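Local coordinates for protein endoglucanase A (Clostridium acetobutylicum, PDB 3IK2) that hydrolyses internal beta-1,4-glucosidic bonds of cellulose, acting as an endoglucanase of glycoside hydrolase family 44, at residues T196-V201 and P239-V244; E180-P185 and D234-P239; V131-N136 and T206-V211; Y248-D253 and P333-S338. All blocks are in the same frame, centred on the assembly; numbering follows the deposited sequence.

Interaction 1 of 4, residues T196-V201 and P239-V244; sequences TKCSEV and PDWSSV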
loop_
_atom_site.group_PDB
_atom_site.type_symbol
_atom_site.label_atom_id
_atom_site.label_comp_id
_atom_site.label_asym_id
_atom_site.label_seq_id
_atom_site.Cartn_x
_atom_site.Cartn_y
_atom_site.Cartn_z
ATOM N N THR A 196 18.802 -4.632 -13.660
ATOM C CA THR A 196 17.720 -5.562 -13.946
ATOM C C THR A 196 17.102 -5.256 -15.314
ATOM O O THR A 196 16.729 -4.139 -15.604
ATOM C CB THR A 196 16.623 -5.466 -12.869
ATOM O OG1 THR A 196 17.236 -5.441 -11.561
ATOM C CG2 THR A 196 15.630 -6.605 -13.009
ATOM N N LYS A 197 16.993 -6.265 -16.156
ATOM C CA LYS A 197 16.418 -6.072 -17.461
ATOM C C LYS A 197 14.895 -6.125 -17.378
ATOM O O LYS A 197 14.324 -6.757 -16.482
ATOM C CB LYS A 197 16.927 -7.135 -18.419
ATOM C CG LYS A 197 18.358 -6.944 -18.856
ATOM C CD LYS A 197 18.725 -8.115 -19.780
ATOM C CE LYS A 197 20.050 -7.923 -20.470
ATOM N NZ LYS A 197 21.152 -8.015 -19.478
ATOM N N CYS A 198 14.251 -5.412 -18.302
ATOM C CA CYS A 198 12.811 -5.498 -18.483
ATOM C C CYS A 198 12.432 -6.942 -18.738
ATOM O O CYS A 198 11.515 -7.462 -18.117
ATOM C CB CYS A 198 12.348 -4.606 -19.651
ATOM S SG CYS A 198 12.691 -2.901 -19.362
ATOM N N SER A 199 13.167 -7.606 -19.622
ATOM C CA SER A 199 12.897 -9.034 -19.905
ATOM C C SER A 199 13.131 -9.944 -18.673
ATOM O O SER A 199 12.397 -10.928 -18.467
ATOM C CB SER A 199 13.756 -9.519 -21.074
ATOM O OG SER A 199 15.108 -9.595 -20.672
ATOM N N GLU A 200 14.142 -9.610 -17.868
ATOM C CA GLU A 200 14.425 -10.351 -16.646
ATOM C C GLU A 200 13.273 -10.244 -15.624
ATOM O O GLU A 200 12.771 -11.259 -15.131
ATOM C CB GLU A 200 15.754 -9.893 -16.031
ATOM C CG GLU A 200 15.969 -10.412 -14.599
ATOM C CD GLU A 200 17.244 -9.872 -13.931
ATOM O OE1 GLU A 200 17.885 -8.962 -14.493
ATOM O OE2 GLU A 200 17.589 -10.357 -12.833
ATOM N N VAL A 201 12.842 -9.018 -15.330
ATOM C CA VAL A 201 11.726 -8.823 -14.388
ATOM C C VAL A 201 10.431 -9.544 -14.825
ATOM O O VAL A 201 9.752 -10.182 -14.003
ATOM C CB VAL A 201 11.450 -7.323 -14.055
ATOM C CG1 VAL A 201 10.760 -6.607 -15.165
ATOM C CG2 VAL A 201 10.603 -7.208 -12.781
ATOM N N PRO A 239 18.737 -1.141 -19.242
ATOM C CA PRO A 239 19.532 -1.237 -20.465
ATOM C C PRO A 239 18.759 -1.781 -21.674
ATOM O O PRO A 239 19.072 -1.394 -22.796
ATOM C CB PRO A 239 20.697 -2.170 -20.070
ATOM C CG PRO A 239 20.252 -2.843 -18.784
ATOM C CD PRO A 239 19.360 -1.867 -18.117
ATOM N N ASP A 240 17.769 -2.657 -21.466
ATOM C CA ASP A 240 16.999 -3.188 -22.590
ATOM C C ASP A 240 15.691 -2.423 -22.906
ATOM O O ASP A 240 14.970 -2.804 -23.818
ATOM C CB ASP A 240 16.718 -4.689 -22.409
ATOM C CG ASP A 240 15.732 -4.982 -21.270
ATOM O OD1 ASP A 240 15.718 -4.272 -20.276
ATOM O OD2 ASP A 240 14.987 -5.965 -21.352
ATOM N N TRP A 241 15.404 -1.343 -22.174
ATOM C CA TRP A 241 14.127 -0.640 -22.360
ATOM C C TRP A 241 13.923 -0.119 -23.802
ATOM O O TRP A 241 12.868 -0.346 -24.396
ATOM C CB TRP A 241 13.885 0.445 -21.302
ATOM C CG TRP A 241 12.643 1.232 -21.578
ATOM C CD1 TRP A 241 12.563 2.585 -21.852
ATOM C CD2 TRP A 241 11.293 0.732 -21.637
ATOM N NE1 TRP A 241 11.250 2.937 -22.064
ATOM C CE2 TRP A 241 10.453 1.831 -21.932
ATOM C CE3 TRP A 241 10.713 -0.545 -21.479
ATOM C CZ2 TRP A 241 9.062 1.701 -22.076
ATOM C CZ3 TRP A 241 9.339 -0.675 -21.632
ATOM C CH2 TRP A 241 8.528 0.453 -21.921
ATOM N N SER A 242 14.944 0.531 -24.361
ATOM C CA SER A 242 14.895 1.021 -25.750
ATOM C C SER A 242 14.468 -0.019 -26.767
ATOM O O SER A 242 13.641 0.252 -27.620
ATOM C CB SER A 242 16.240 1.620 -26.172
ATOM O OG SER A 242 16.267 2.975 -25.741
ATOM N N SER A 243 15.031 -1.213 -26.662
ATOM C CA SER A 243 14.690 -2.297 -27.574
ATOM C C SER A 243 13.342 -3.006 -27.329
ATOM O O SER A 243 12.867 -3.752 -28.200
ATOM C CB SER A 243 15.824 -3.313 -27.594
ATOM O OG SER A 243 15.966 -3.930 -26.338
ATOM N N VAL A 244 12.721 -2.821 -26.169
ATOM C CA VAL A 244 11.442 -3.482 -25.932
ATOM C C VAL A 244 10.295 -2.453 -25.879
ATOM O O VAL A 244 9.128 -2.820 -25.814
ATOM C CB VAL A 244 11.439 -4.428 -24.649
ATOM C CG1 VAL A 244 12.603 -5.400 -24.694
ATOM C CG2 VAL A 244 11.456 -3.634 -23.344
HETATM O O HOH W 1 15.208 -7.736 -23.484
#
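The carboxylate of Asp240 faces the first turn of helix 198-215 and takes two successive backbone N-H groups, one on each oxygen. Cys198 N donates to Asp240 OD1 at 2.7 Å with an angle of 158° at the hydrogen, and Ser199 N donates to Asp240 OD2 at 3.0 Å with 164°. Both oxygens use their syn lone pairs, so the forked end of the side chain fits the pair of donors and its rotation is fixed. A water also donates to Asp240 OD2, at 2.8 Å, and bonds weakly to Ser199 OG.

Beyond the carboxylate, along Cys198, the contact turns apolar. Cys198 SG lies 3.7 Å from Trp241 CE3, an oblique sulfur-aromatic approach, while Cys198 CB rests 3.9 Å from Val244 CG2. This joins the loops after the fourth and fifth strands of the TIM-like barrel: helix 198-215 starts beyond strand 174-177, and Asp240 precedes the short helix 241-245 beyond strand 220-226. A negative group at a helix N-terminus would be stabilised by the helix dipole, and the pKa of Asp240 is probably lowered.

In the second shell, Ser238 OG bonds with Asp240 OD1 and Thr196 O, its single proton serving one or shared. Asp240 CG sits between its own N and carbonyl carbon (chi1 69°), which turns the carboxylate toward the helix start. Lys197, the N-cap residue, has its N held by Glu200 OE1 at 3.3 Å. On the other segment Ser243 OG donates to Asp240 O at 2.9 Å, and Tyr254 of helix 251-266 packs against Cys198, Trp241 and Val244.

Interaction 2 of 4, residues E180-P185 and D234-P239; sequences EPSLWP and DFNSSP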
loop_
_atom_site.group_PDB
_atom_site.type_symbol
_atom_site.label_atom_id
_atom_site.label_comp_id
_atom_site.label_asym_id
_atom_site.label_seq_id
_atom_site.Cartn_x
_atom_site.Cartn_y
_atom_site.Cartn_z
ATOM N N GLU A 180 10.871 -4.110 -5.368
ATOM C CA GLU A 180 11.684 -3.094 -6.084
ATOM C C GLU A 180 12.848 -3.631 -6.935
ATOM O O GLU A 180 14.011 -3.269 -6.719
ATOM C CB GLU A 180 12.160 -2.002 -5.127
ATOM C CG GLU A 180 10.991 -1.328 -4.422
ATOM C CD GLU A 180 11.408 -0.235 -3.529
ATOM O OE1 GLU A 180 12.639 -0.007 -3.385
ATOM O OE2 GLU A 180 10.504 0.408 -2.952
ATOM N N PRO A 181 12.513 -4.454 -7.945
ATOM C CA PRO A 181 13.476 -5.176 -8.776
ATOM C C PRO A 181 14.467 -4.292 -9.572
ATOM O O PRO A 181 15.633 -4.690 -9.748
ATOM C CB PRO A 181 12.578 -6.007 -9.704
ATOM C CG PRO A 181 11.300 -5.276 -9.722
ATOM C CD PRO A 181 11.123 -4.727 -8.362
ATOM N N SER A 182 14.031 -3.122 -10.052
ATOM C CA SER A 182 14.949 -2.226 -10.760
ATOM C C SER A 182 15.968 -1.587 -9.797
ATOM O O SER A 182 16.982 -1.026 -10.227
ATOM C CB SER A 182 14.180 -1.166 -11.577
ATOM O OG SER A 182 13.723 -0.076 -10.788
ATOM N N LEU A 183 15.711 -1.689 -8.485
ATOM C CA LEU A 183 16.686 -1.251 -7.507
ATOM C C LEU A 183 17.555 -2.388 -6.973
ATOM O O LEU A 183 18.362 -2.163 -6.110
ATOM C CB LEU A 183 15.995 -0.526 -6.338
ATOM C CG LEU A 183 15.349 0.804 -6.686
ATOM C CD1 LEU A 183 14.922 1.548 -5.392
ATOM C CD2 LEU A 183 16.310 1.630 -7.531
ATOM N N TRP A 184 17.411 -3.603 -7.485
ATOM C CA TRP A 184 18.239 -4.707 -6.976
ATOM C C TRP A 184 19.730 -4.384 -6.973
ATOM O O TRP A 184 20.381 -4.682 -5.996
ATOM C CB TRP A 184 18.005 -6.011 -7.733
ATOM C CG TRP A 184 16.743 -6.723 -7.372
ATOM C CD1 TRP A 184 16.020 -6.604 -6.206
ATOM C CD2 TRP A 184 16.047 -7.675 -8.178
ATOM N NE1 TRP A 184 14.911 -7.408 -6.248
ATOM C CE2 TRP A 184 14.907 -8.095 -7.439
ATOM C CE3 TRP A 184 16.260 -8.202 -9.453
ATOM C CZ2 TRP A 184 13.987 -9.032 -7.936
ATOM C CZ3 TRP A 184 15.319 -9.128 -9.961
ATOM C CH2 TRP A 184 14.212 -9.525 -9.203
ATOM N N PRO A 185 20.279 -3.794 -8.071
ATOM C CA PRO A 185 21.731 -3.506 -8.102
ATOM C C PRO A 185 22.211 -2.434 -7.124
ATOM O O PRO A 185 23.384 -2.440 -6.748
ATOM C CB PRO A 185 21.976 -3.037 -9.551
ATOM C CG PRO A 185 20.658 -2.489 -9.994
ATOM C CD PRO A 185 19.621 -3.386 -9.333
ATOM N N ASP A 234 10.581 3.910 -17.348
ATOM C CA ASP A 234 11.487 3.156 -18.206
ATOM C C ASP A 234 12.257 2.093 -17.428
ATOM O O ASP A 234 13.379 1.715 -17.784
ATOM C CB ASP A 234 12.419 4.110 -18.981
ATOM C CG ASP A 234 13.275 4.998 -18.085
ATOM O OD1 ASP A 234 14.040 5.810 -18.631
ATOM O OD2 ASP A 234 13.201 4.925 -16.842
ATOM N N PHE A 235 11.602 1.571 -16.386
ATOM C CA PHE A 235 12.193 0.576 -15.465
ATOM C C PHE A 235 13.565 1.018 -14.948
ATOM O O PHE A 235 14.531 0.231 -14.917
ATOM C CB PHE A 235 12.202 -0.826 -16.085
ATOM C CG PHE A 235 12.316 -1.955 -15.065
ATOM C CD1 PHE A 235 11.498 -1.988 -13.930
ATOM C CD2 PHE A 235 13.244 -2.970 -15.246
ATOM C CE1 PHE A 235 11.583 -3.046 -12.994
ATOM C CE2 PHE A 235 13.358 -4.020 -14.307
ATOM C CZ PHE A 235 12.535 -4.048 -13.181
ATOM N N ASN A 236 13.624 2.295 -14.533
ATOM C CA ASN A 236 14.826 2.922 -13.956
ATOM C C ASN A 236 16.028 2.883 -14.938
ATOM O O ASN A 236 17.104 2.332 -14.626
ATOM C CB ASN A 236 15.162 2.246 -12.611
ATOM C CG ASN A 236 16.115 3.068 -11.746
ATOM O OD1 ASN A 236 16.136 4.289 -11.823
ATOM N ND2 ASN A 236 16.886 2.394 -10.896
ATOM N N SER A 237 15.818 3.447 -16.129
ATOM C CA SER A 237 16.781 3.405 -17.232
ATOM C C SER A 237 17.348 1.998 -17.474
ATOM O O SER A 237 18.557 1.776 -17.511
ATOM C CB SER A 237 17.909 4.421 -17.041
ATOM O OG SER A 237 17.426 5.570 -16.397
ATOM N N SER A 238 16.441 1.047 -17.637
ATOM C CA SER A 238 16.822 -0.321 -17.906
ATOM C C SER A 238 17.601 -0.394 -19.223
ATOM O O SER A 238 17.199 0.239 -20.210
ATOM C CB SER A 238 15.572 -1.187 -17.946
ATOM O OG SER A 238 15.913 -2.554 -17.999
ATOM N N PRO A 239 18.737 -1.141 -19.242
ATOM C CA PRO A 239 19.532 -1.237 -20.465
ATOM C C PRO A 239 18.759 -1.781 -21.674
ATOM O O PRO A 239 19.072 -1.394 -22.796
ATOM C CB PRO A 239 20.697 -2.170 -20.070
ATOM C CG PRO A 239 20.252 -2.843 -18.784
ATOM C CD PRO A 239 19.360 -1.867 -18.117
#
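Aromatic and apolar packing carries most of this buried contact. Ser182 CB stands over one face of the Phe235 ring, 3.6 Å from the centroid and 16° off the ring normal, a CH-pi contact. Pro181 meets the same ring in its plane, with CG 3.9 Å from Phe235 CZ, so face and edge are gripped by consecutive residues of the 3-10 turn 181-183.

Polar contact across the segments is slight: Asn236 ND2 makes a weak, though nearly straight, hydrogen bond to Ser182 O at 3.5 Å. The same ND2 touches Leu183 CD2, and the hydroxyl Ser182 OG is in van der Waals contact with the methylene Asn236 CB at 3.3 Å. Asn236 CG is anti to its backbone N (chi1 -163°), which extends the amide across to the turn, and OD1 is anchored by Ser230 OG.

Backbone shape sets these side chains in place. Phe235, Asn236 and Ser237 all have positive phi, a left-handed turn after helix 229-234. It is closed by Ser238 N to Asp234 O at 3.1 Å and by an Asx motif in which Ser237 N donates to Asp234 OD2, also at 3.1 Å.

The two segments follow barrel strands 174-177 and 220-226, neighbours in the closed sheet. Phe235 also reaches Val201 of helix 198-215 and stacks with Phe251 of helix 251-266, while Phe227, just past strand 220-226, packs on Ser182 and Leu183.

Interaction 3 of 4, residues V131-N136 and T206-V211; sequences VEFNKN and TQLAQV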
loop_
_atom_site.group_PDB
_atom_site.type_symbol
_atom_site.label_atom_id
_atom_site.label_comp_id
_atom_site.label_asym_id
_atom_site.label_seq_id
_atom_site.Cartn_x
_atom_site.Cartn_y
_atom_site.Cartn_z
ATOM N N VAL A 131 18.528 -19.023 -4.916
ATOM C CA VAL A 131 17.089 -19.184 -5.091
ATOM C C VAL A 131 16.806 -19.962 -6.373
ATOM O O VAL A 131 17.356 -19.646 -7.434
ATOM C CB VAL A 131 16.321 -17.772 -5.164
ATOM C CG1 VAL A 131 14.802 -17.940 -5.433
ATOM C CG2 VAL A 131 16.563 -16.941 -3.923
ATOM N N GLU A 132 15.943 -20.967 -6.259
ATOM C CA GLU A 132 15.282 -21.591 -7.400
ATOM C C GLU A 132 13.791 -21.526 -7.176
ATOM O O GLU A 132 13.331 -21.631 -6.040
ATOM C CB GLU A 132 15.682 -23.060 -7.537
ATOM C CG GLU A 132 17.171 -23.312 -7.590
ATOM C CD GLU A 132 17.796 -22.885 -8.901
ATOM O OE1 GLU A 132 19.008 -22.654 -8.898
ATOM O OE2 GLU A 132 17.090 -22.743 -9.925
ATOM N N PHE A 133 13.021 -21.379 -8.249
ATOM C CA PHE A 133 11.550 -21.334 -8.120
ATOM C C PHE A 133 10.866 -22.701 -7.885
ATOM O O PHE A 133 9.919 -22.825 -7.083
ATOM C CB PHE A 133 10.931 -20.542 -9.286
ATOM C CG PHE A 133 11.378 -19.089 -9.332
ATOM C CD1 PHE A 133 11.635 -18.379 -8.145
ATOM C CD2 PHE A 133 11.531 -18.435 -10.545
ATOM C CE1 PHE A 133 12.041 -17.029 -8.165
ATOM C CE2 PHE A 133 11.929 -17.103 -10.592
ATOM C CZ PHE A 133 12.183 -16.386 -9.396
ATOM N N ASN A 134 11.382 -23.720 -8.555
ATOM C CA ASN A 134 10.821 -25.070 -8.523
ATOM C C ASN A 134 11.830 -26.097 -8.058
ATOM O O ASN A 134 12.946 -26.122 -8.546
ATOM C CB ASN A 134 10.306 -25.429 -9.911
ATOM C CG ASN A 134 9.146 -24.566 -10.315
ATOM O OD1 ASN A 134 8.024 -24.766 -9.836
ATOM N ND2 ASN A 134 9.407 -23.567 -11.162
ATOM N N LYS A 135 11.424 -26.944 -7.121
ATOM C CA LYS A 135 12.326 -27.943 -6.537
ATOM C C LYS A 135 12.526 -29.112 -7.465
ATOM O O LYS A 135 13.610 -29.694 -7.504
ATOM C CB LYS A 135 11.834 -28.427 -5.172
ATOM C CG LYS A 135 12.935 -29.069 -4.317
ATOM C CD LYS A 135 12.353 -29.639 -3.020
ATOM C CE LYS A 135 13.402 -30.389 -2.206
ATOM N NZ LYS A 135 12.894 -30.851 -0.875
ATOM N N ASN A 136 11.486 -29.451 -8.229
ATOM C CA ASN A 136 11.540 -30.594 -9.162
ATOM C C ASN A 136 11.860 -31.953 -8.503
ATOM O O ASN A 136 12.091 -32.944 -9.204
ATOM C CB ASN A 136 12.478 -30.332 -10.372
ATOM C CG ASN A 136 12.167 -29.021 -11.083
ATOM O OD1 ASN A 136 11.067 -28.840 -11.626
ATOM N ND2 ASN A 136 13.130 -28.089 -11.071
ATOM N N THR A 206 6.978 -13.837 -13.916
ATOM C CA THR A 206 6.084 -14.801 -14.533
ATOM C C THR A 206 6.258 -16.190 -13.902
ATOM O O THR A 206 5.292 -16.829 -13.544
ATOM C CB THR A 206 6.267 -14.840 -16.095
ATOM O OG1 THR A 206 5.833 -13.588 -16.659
ATOM C CG2 THR A 206 5.444 -15.948 -16.686
ATOM N N GLN A 207 7.504 -16.628 -13.774
ATOM C CA GLN A 207 7.838 -17.916 -13.210
ATOM C C GLN A 207 7.500 -17.989 -11.722
ATOM O O GLN A 207 6.990 -18.987 -11.265
ATOM C CB GLN A 207 9.319 -18.207 -13.424
ATOM C CG GLN A 207 9.729 -18.313 -14.890
ATOM C CD GLN A 207 11.190 -18.736 -15.041
ATOM O OE1 GLN A 207 11.906 -18.961 -14.041
ATOM N NE2 GLN A 207 11.645 -18.849 -16.291
ATOM N N LEU A 208 7.773 -16.918 -10.980
ATOM C CA LEU A 208 7.399 -16.874 -9.564
ATOM C C LEU A 208 5.877 -16.840 -9.391
ATOM O O LEU A 208 5.332 -17.524 -8.530
ATOM C CB LEU A 208 8.077 -15.706 -8.847
ATOM C CG LEU A 208 8.033 -15.657 -7.311
ATOM C CD1 LEU A 208 8.392 -17.039 -6.673
ATOM C CD2 LEU A 208 8.930 -14.502 -6.719
ATOM N N ALA A 209 5.172 -16.070 -10.215
ATOM C CA ALA A 209 3.708 -16.124 -10.163
ATOM C C ALA A 209 3.175 -17.525 -10.494
ATOM O O ALA A 209 2.205 -17.967 -9.896
ATOM C CB ALA A 209 3.077 -15.047 -11.072
ATOM N N GLN A 210 3.815 -18.249 -11.420
ATOM C CA GLN A 210 3.403 -19.639 -11.693
ATOM C C GLN A 210 3.584 -20.606 -10.503
ATOM O O GLN A 210 2.773 -21.506 -10.294
ATOM C CB GLN A 210 4.090 -20.195 -12.944
ATOM C CG GLN A 210 3.646 -19.508 -14.230
ATOM C CD GLN A 210 3.236 -20.487 -15.321
ATOM O OE1 GLN A 210 3.903 -20.568 -16.342
ATOM N NE2 GLN A 210 2.133 -21.249 -15.106
ATOM N N VAL A 211 4.645 -20.421 -9.719
ATOM C CA VAL A 211 4.821 -21.189 -8.475
ATOM C C VAL A 211 3.660 -20.970 -7.483
ATOM O O VAL A 211 3.116 -21.929 -6.925
ATOM C CB VAL A 211 6.165 -20.828 -7.812
ATOM C CG1 VAL A 211 6.202 -21.257 -6.349
ATOM C CG2 VAL A 211 7.327 -21.434 -8.633
HETATM O O HOH W 2 7.551 -21.467 -12.267
#
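This is largely apolar packing of a loop phenylalanine, Phe133, just past strand 128-132 of a small three-stranded sheet, against the side of helix 198-215. The sheet belongs to the long excursion between barrel strand 99-103 and helix 152-163, so the contact ties that excursion to a helix of the TIM-like barrel. Its centre of gravity is the Phe133 ring. Leu208 CB stands over one face, 4.3 Å from the centroid and 13° off the normal, a CH-pi contact, and Leu208 CD1 continues along the ring to 3.8 Å from Phe133 CD1. Gln207 approaches the edge instead: OE1 lies in the ring plane, 3.6 Å from Phe133 CD2, with the amide perpendicular to the ring.

One helical turn on, Val211 CG2 packs against the start of the loop, 3.8 Å from Phe133 CB and 3.3 Å from Phe133 O. The Asn134 side chain runs past it antiparallel, and its ND2 donates to a water at 3.0 Å. That water donates in turn to Gln207 O at 2.7 Å, a carbonyl that already accepts Val211 N. Met152 of helix 152-163 touches both Phe133 and Leu208.

The chemistry is thus mainly dispersion, with polar linkage through a single bridging water. An amide oxygen at the ring's C-H rim is consistent with a weak electrostatic attraction, which would favour this edge-on placement of Gln207.

Interaction 4 of 4, residues Y248-D253 and P333-S338; sequences YQWFID and PKVKSS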
loop_
_atom_site.group_PDB
_atom_site.type_symbol
_atom_site.label_atom_id
_atom_site.label_comp_id
_atom_site.label_asym_id
_atom_site.label_seq_id
_atom_site.Cartn_x
_atom_site.Cartn_y
_atom_site.Cartn_z
ATOM N N TYR A 248 4.989 1.437 -26.635
ATOM C CA TYR A 248 4.599 1.616 -25.230
ATOM C C TYR A 248 4.982 2.979 -24.688
ATOM O O TYR A 248 6.142 3.376 -24.808
ATOM C CB TYR A 248 5.276 0.560 -24.349
ATOM C CG TYR A 248 4.844 -0.840 -24.632
ATOM C CD1 TYR A 248 3.488 -1.207 -24.605
ATOM C CD2 TYR A 248 5.787 -1.823 -24.913
ATOM C CE1 TYR A 248 3.095 -2.545 -24.869
ATOM C CE2 TYR A 248 5.394 -3.134 -25.167
ATOM C CZ TYR A 248 4.063 -3.475 -25.143
ATOM O OH TYR A 248 3.746 -4.786 -25.381
ATOM N N GLN A 249 4.003 3.696 -24.129
ATOM C CA GLN A 249 4.260 4.937 -23.407
ATOM C C GLN A 249 5.249 4.738 -22.267
ATOM O O GLN A 249 6.128 5.577 -22.066
ATOM C CB GLN A 249 2.974 5.558 -22.856
ATOM C CG GLN A 249 3.216 6.783 -21.994
ATOM C CD GLN A 249 3.765 7.965 -22.795
ATOM O OE1 GLN A 249 3.009 8.658 -23.452
ATOM N NE2 GLN A 249 5.068 8.211 -22.716
ATOM N N TRP A 250 5.108 3.641 -21.523
ATOM C CA TRP A 250 5.968 3.419 -20.357
ATOM C C TRP A 250 6.077 1.951 -20.005
ATOM O O TRP A 250 5.441 1.108 -20.647
ATOM C CB TRP A 250 5.544 4.282 -19.139
ATOM C CG TRP A 250 4.136 4.082 -18.579
ATOM C CD1 TRP A 250 3.089 3.425 -19.176
ATOM C CD2 TRP A 250 3.615 4.620 -17.351
ATOM N NE1 TRP A 250 1.972 3.478 -18.367
ATOM C CE2 TRP A 250 2.258 4.216 -17.253
ATOM C CE3 TRP A 250 4.164 5.402 -16.313
ATOM C CZ2 TRP A 250 1.430 4.580 -16.163
ATOM C CZ3 TRP A 250 3.332 5.751 -15.218
ATOM C CH2 TRP A 250 1.989 5.331 -15.159
ATOM N N PHE A 251 6.924 1.642 -19.019
ATOM C CA PHE A 251 7.203 0.253 -18.664
ATOM C C PHE A 251 5.954 -0.446 -18.137
ATOM O O PHE A 251 5.804 -1.621 -18.337
ATOM C CB PHE A 251 8.405 0.139 -17.681
ATOM C CG PHE A 251 8.548 -1.233 -17.045
ATOM C CD1 PHE A 251 9.265 -2.243 -17.683
ATOM C CD2 PHE A 251 7.928 -1.522 -15.817
ATOM C CE1 PHE A 251 9.382 -3.531 -17.087
ATOM C CE2 PHE A 251 8.036 -2.813 -15.238
ATOM C CZ PHE A 251 8.755 -3.800 -15.866
ATOM N N ILE A 252 5.058 0.280 -17.465
ATOM C CA ILE A 252 3.780 -0.282 -16.984
ATOM C C ILE A 252 2.943 -0.980 -18.067
ATOM O O ILE A 252 2.398 -2.067 -17.827
ATOM C CB ILE A 252 2.957 0.768 -16.099
ATOM C CG1 ILE A 252 3.567 0.842 -14.674
ATOM C CG2 ILE A 252 1.438 0.430 -16.083
ATOM C CD1 ILE A 252 3.037 1.935 -13.751
ATOM N N ASP A 253 2.859 -0.365 -19.254
ATOM C CA ASP A 253 2.198 -0.948 -20.446
ATOM C C ASP A 253 2.910 -2.229 -20.932
ATOM O O ASP A 253 2.290 -3.232 -21.165
ATOM C CB ASP A 253 2.188 0.072 -21.611
ATOM C CG ASP A 253 1.305 1.284 -21.329
ATOM O OD1 ASP A 253 0.470 1.221 -20.402
ATOM O OD2 ASP A 253 1.452 2.308 -22.043
ATOM N N PRO A 333 -5.754 7.462 -12.569
ATOM C CA PRO A 333 -6.373 7.394 -13.911
ATOM C C PRO A 333 -5.430 6.906 -15.039
ATOM O O PRO A 333 -5.863 6.198 -15.938
ATOM C CB PRO A 333 -6.840 8.849 -14.154
ATOM C CG PRO A 333 -7.171 9.352 -12.751
ATOM C CD PRO A 333 -5.982 8.782 -11.941
ATOM N N LYS A 334 -4.160 7.276 -14.970
ATOM C CA LYS A 334 -3.142 6.828 -15.922
ATOM C C LYS A 334 -2.873 5.350 -15.841
ATOM O O LYS A 334 -2.759 4.674 -16.851
ATOM C CB LYS A 334 -1.847 7.569 -15.657
ATOM C CG LYS A 334 -1.522 8.690 -16.664
ATOM C CD LYS A 334 -2.715 9.475 -17.121
ATOM C CE LYS A 334 -3.292 10.255 -15.941
ATOM N NZ LYS A 334 -4.201 11.331 -16.350
ATOM N N VAL A 335 -2.760 4.851 -14.619
ATOM C CA VAL A 335 -2.475 3.460 -14.395
ATOM C C VAL A 335 -3.712 2.645 -14.773
ATOM O O VAL A 335 -3.607 1.584 -15.362
ATOM C CB VAL A 335 -2.038 3.214 -12.943
ATOM C CG1 VAL A 335 -1.975 1.729 -12.652
ATOM C CG2 VAL A 335 -0.687 3.848 -12.675
ATOM N N LYS A 336 -4.880 3.159 -14.425
ATOM C CA LYS A 336 -6.174 2.554 -14.737
ATOM C C LYS A 336 -6.420 2.438 -16.246
ATOM O O LYS A 336 -6.860 1.415 -16.718
ATOM C CB LYS A 336 -7.264 3.379 -14.062
ATOM C CG LYS A 336 -8.328 2.567 -13.383
ATOM C CD LYS A 336 -7.908 2.145 -12.001
ATOM C CE LYS A 336 -8.571 0.839 -11.688
ATOM N NZ LYS A 336 -8.630 0.570 -10.239
ATOM N N SER A 337 -6.115 3.485 -17.003
ATOM C CA SER A 337 -6.084 3.418 -18.472
ATOM C C SER A 337 -5.134 2.342 -19.025
ATOM O O SER A 337 -5.485 1.598 -19.968
ATOM C CB SER A 337 -5.682 4.787 -19.045
ATOM O OG SER A 337 -4.970 4.637 -20.260
ATOM N N SER A 338 -3.919 2.273 -18.486
ATOM C CA SER A 338 -3.015 1.190 -18.844
ATOM C C SER A 338 -3.611 -0.205 -18.561
ATOM O O SER A 338 -3.517 -1.080 -19.416
ATOM C CB SER A 338 -1.666 1.355 -18.167
ATOM O OG SER A 338 -1.080 2.603 -18.494
#
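Helix 331-342 first meets the other segment at Lys334, whose CB starts toward Trp250 while the ammonium end turns away to bond weakly with Leu329 O. Lys334 O lies 4.2 Å from Trp250 CZ2, a loose contact.

Val335 follows with an apolar contact: its side chain crosses the indole at about a right angle, with CG2 placed obliquely to the ring, 3.9 Å from Trp250 CH2, and 4.3 Å from Ile252 CD1. Ile252 CB in turn covers a face of that indole, 3.6 Å above its plane.

A turn later Ser338 supplies the polar centre. Its OG is at the indole edge, 3.2 Å from Trp250 NE1, and 2.8 Å from Asp253 OD1. Lys334 O is also near, at 3.1 Å, and a bound glycerol, probably from the crystallisation liquor, bonds to both Lys334 O and Ser338 OG, so the hydroxyl proton is not assigned. Trp250 NE1 donates weakly to Asp253 OD1, and Ser338 CB packs 3.9 Å from Ile252 CG2.

The contact pairs successive helices of the TIM-like barrel, helix 251-266 after strand 220-226 and helix 331-342 after strand 273-278. Ile252 and Val335 both rest on Leu274 of the latter strand.

Interactions 1 and 2 form one continuous patch, their centres 9 Å apart. They share Pro239 and are joined by Thr196 OG1 to Pro181 O at 2.5 Å, probably a hydrogen bond. Interaction 4, its centre about 17 Å from each, touches both: Trp241 CH2 lies 3.4 Å from Trp250 O, and Phe235 CB 3.6 Å from Phe251 CD1. Interaction 3 stands apart, its centre about 21 Å from that of interaction 1, yet it uses the same helix 198-215; the side chain of Phe133 is about 14 Å from the bound calcium. Glu180 of interaction 2, hydrogen-bonded to His277, lies beyond the C-terminal end of strand 174-177, where TIM-barrel enzymes carry their active sites.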